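Local atomic coordinates of diol-dehydratase (Roseburia inulinivorans, PDB entry 5I2A), a protein that probably catalyses the B12-independent dehydration of 1,2-propanediol as a glycyl radical enzyme of the lyase class. Residues M26-A31 / P110-E115. Residues are numbered along the deposited sequence; the frame is centred on the assembly and turned at random.
Sequences MPEIEA and PFYISE
Tyr112 spends both its backbone groups on Pro27 and Ile29 of residues 26-31. Its N donates to Pro27 O at 2.8 Å, and its O receives Ile29 N at 2.9 Å in an almost linear C=O...N approach (175°). Proline suits position 27, where the bond needs a carbonyl and no N-H. A third link runs through a water, which donates to Glu28 OE2 and to Ile29 O, both at 2.7 Å, and accepts from Ser114 N. The carboxylate helps orient this water, and a backbone amide at the helix start is satisfied. The two direct bonds make a parallel beta bridge of Glu28 with Tyr112, a single bridge between the loops leading to helices 32-43 and 115-125, in the pyruvate formate lyase-like part of the chain. Ser114 is the N-cap of helix 115-125, and its hydroxyl bonds Thr117 OG1; Glu28 pairs its own backbone with Cys85. With CG anti to the backbone N (chi1 173°), the extended Glu28 chain lies alongside Tyr112, pointing the same way, Glu28 OE2 3.6 Å from Tyr112 CE2. An alanine here would probably leave the water without one of its acceptors and that part of the tyrosine ring without its neighbour. Apolar residues fill in around the polar links: Pro27 CB meets Phe111 CD2 at 3.7 Å. Ile29 crosses Phe111 at about a right angle, and Ile29 CD1 lies 3.7 Å from Phe111 CB. Met26 bends at chi3 (78°), setting its CE over the peptide between Phe111 and Tyr112, 3.4 Å from Tyr112 N.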
loop_
_atom_site.group_PDB
_atom_site.type_symbol
_atom_site.label_atom_id
_atom_site.label_comp_id
_atom_site.label_asym_id
_atom_site.label_seq_id
_atom_site.Cartn_x
_atom_site.Cartn_y
_atom_site.Cartn_z
ATOM N N MET A 26 28.471 -0.938 31.300
ATOM C CA MET A 26 27.822 -0.077 30.311
ATOM C C MET A 26 26.742 -0.795 29.525
ATOM O O MET A 26 26.900 -1.967 29.202
ATOM C CB MET A 26 28.834 0.441 29.289
ATOM C CG MET A 26 29.548 1.681 29.646
ATOM S SD MET A 26 30.165 2.366 28.111
ATOM C CE MET A 26 28.681 3.091 27.478
ATOM N N PRO A 27 25.661 -0.082 29.193
ATOM C CA PRO A 27 24.753 -0.601 28.168
ATOM C C PRO A 27 25.507 -0.890 26.873
ATOM O O PRO A 27 26.417 -0.141 26.508
ATOM C CB PRO A 27 23.748 0.539 27.977
ATOM C CG PRO A 27 23.750 1.254 29.285
ATOM C CD PRO A 27 25.200 1.214 29.725
ATOM N N GLU A 28 25.151 -1.981 26.213
ATOM C CA GLU A 28 25.829 -2.389 24.989
ATOM C C GLU A 28 24.857 -2.617 23.833
ATOM O O GLU A 28 23.810 -3.210 24.016
ATOM C CB GLU A 28 26.644 -3.671 25.227
ATOM C CG GLU A 28 27.247 -4.263 23.951
ATOM C CD GLU A 28 28.139 -5.483 24.216
ATOM O OE1 GLU A 28 28.112 -5.995 25.348
ATOM O OE2 GLU A 28 28.866 -5.916 23.294
ATOM N N ILE A 29 25.237 -2.158 22.647
ATOM C CA ILE A 29 24.501 -2.426 21.408
ATOM C C ILE A 29 24.829 -3.824 20.851
ATOM O O ILE A 29 26.005 -4.178 20.695
ATOM C CB ILE A 29 24.828 -1.353 20.342
ATOM C CG1 ILE A 29 24.361 0.016 20.811
ATOM C CG2 ILE A 29 24.225 -1.716 18.979
ATOM C CD1 ILE A 29 25.007 1.178 20.071
ATOM N N GLU A 30 23.797 -4.610 20.552
ATOM C CA GLU A 30 23.975 -5.954 20.001
ATOM C C GLU A 30 23.384 -6.093 18.585
ATOM O O GLU A 30 22.413 -5.421 18.232
ATOM C CB GLU A 30 23.376 -6.994 20.951
ATOM C CG GLU A 30 24.096 -6.966 22.302
ATOM C CD GLU A 30 23.629 -7.984 23.329
ATOM O OE1 GLU A 30 22.719 -8.808 23.067
ATOM O OE2 GLU A 30 24.201 -7.941 24.437
ATOM N N ALA A 31 23.980 -6.977 17.792
ATOM C CA ALA A 31 23.707 -7.054 16.359
ATOM C C ALA A 31 22.748 -8.169 15.962
ATOM O O ALA A 31 22.323 -8.221 14.815
ATOM C CB ALA A 31 25.015 -7.220 15.598
ATOM N N PRO A 110 25.361 7.227 26.476
ATOM C CA PRO A 110 26.371 6.464 25.731
ATOM C C PRO A 110 26.088 4.957 25.732
ATOM O O PRO A 110 25.453 4.446 26.653
ATOM C CB PRO A 110 27.676 6.778 26.477
ATOM C CG PRO A 110 27.215 7.084 27.923
ATOM C CD PRO A 110 25.904 7.821 27.719
ATOM N N PHE A 111 26.546 4.268 24.690
ATOM C CA PHE A 111 26.441 2.814 24.573
ATOM C C PHE A 111 27.783 2.229 24.128
ATOM O O PHE A 111 28.424 2.780 23.235
ATOM C CB PHE A 111 25.378 2.397 23.544
ATOM C CG PHE A 111 23.959 2.481 24.026
ATOM C CD1 PHE A 111 23.288 3.693 24.053
ATOM C CD2 PHE A 111 23.277 1.336 24.395
ATOM C CE1 PHE A 111 21.959 3.772 24.466
ATOM C CE2 PHE A 111 21.953 1.408 24.825
ATOM C CZ PHE A 111 21.295 2.635 24.857
ATOM N N TYR A 112 28.189 1.105 24.711
ATOM C CA TYR A 112 29.360 0.395 24.206
ATOM C C TYR A 112 28.992 -0.399 22.963
ATOM O O TYR A 112 27.918 -0.973 22.892
ATOM C CB TYR A 112 29.955 -0.540 25.270
ATOM C CG TYR A 112 30.999 -1.504 24.720
ATOM C CD1 TYR A 112 32.241 -1.053 24.292
ATOM C CD2 TYR A 112 30.737 -2.860 24.633
ATOM C CE1 TYR A 112 33.204 -1.940 23.788
ATOM C CE2 TYR A 112 31.680 -3.749 24.131
ATOM C CZ TYR A 112 32.910 -3.284 23.714
ATOM O OH TYR A 112 33.830 -4.176 23.226
ATOM N N ILE A 113 29.875 -0.407 21.971
ATOM C CA ILE A 113 29.704 -1.278 20.821
ATOM C C ILE A 113 31.062 -1.865 20.398
ATOM O O ILE A 113 32.035 -1.138 20.208
ATOM C CB ILE A 113 29.020 -0.535 19.634
ATOM C CG1 ILE A 113 28.793 -1.486 18.457
ATOM C CG2 ILE A 113 29.813 0.700 19.210
ATOM C CD1 ILE A 113 27.978 -0.854 17.297
ATOM N N SER A 114 31.113 -3.187 20.282
ATOM C CA SER A 114 32.366 -3.887 20.012
ATOM C C SER A 114 32.722 -3.793 18.545
ATOM O O SER A 114 31.868 -3.477 17.721
ATOM C CB SER A 114 32.274 -5.353 20.420
ATOM O OG SER A 114 31.451 -6.077 19.521
ATOM N N GLU A 115 33.982 -4.082 18.223
ATOM C CA GLU A 115 34.428 -4.050 16.839
ATOM C C GLU A 115 33.694 -5.102 16.037
ATOM O O GLU A 115 33.336 -4.866 14.896
ATOM C CB GLU A 115 35.950 -4.254 16.730
ATOM C CG GLU A 115 36.766 -3.097 17.301
ATOM C CD GLU A 115 36.336 -1.755 16.746
ATOM O OE1 GLU A 115 35.916 -0.886 17.536
ATOM O OE2 GLU A 115 36.399 -1.571 15.518
HETATM O O HOH W 1 28.651 -4.788 20.884
#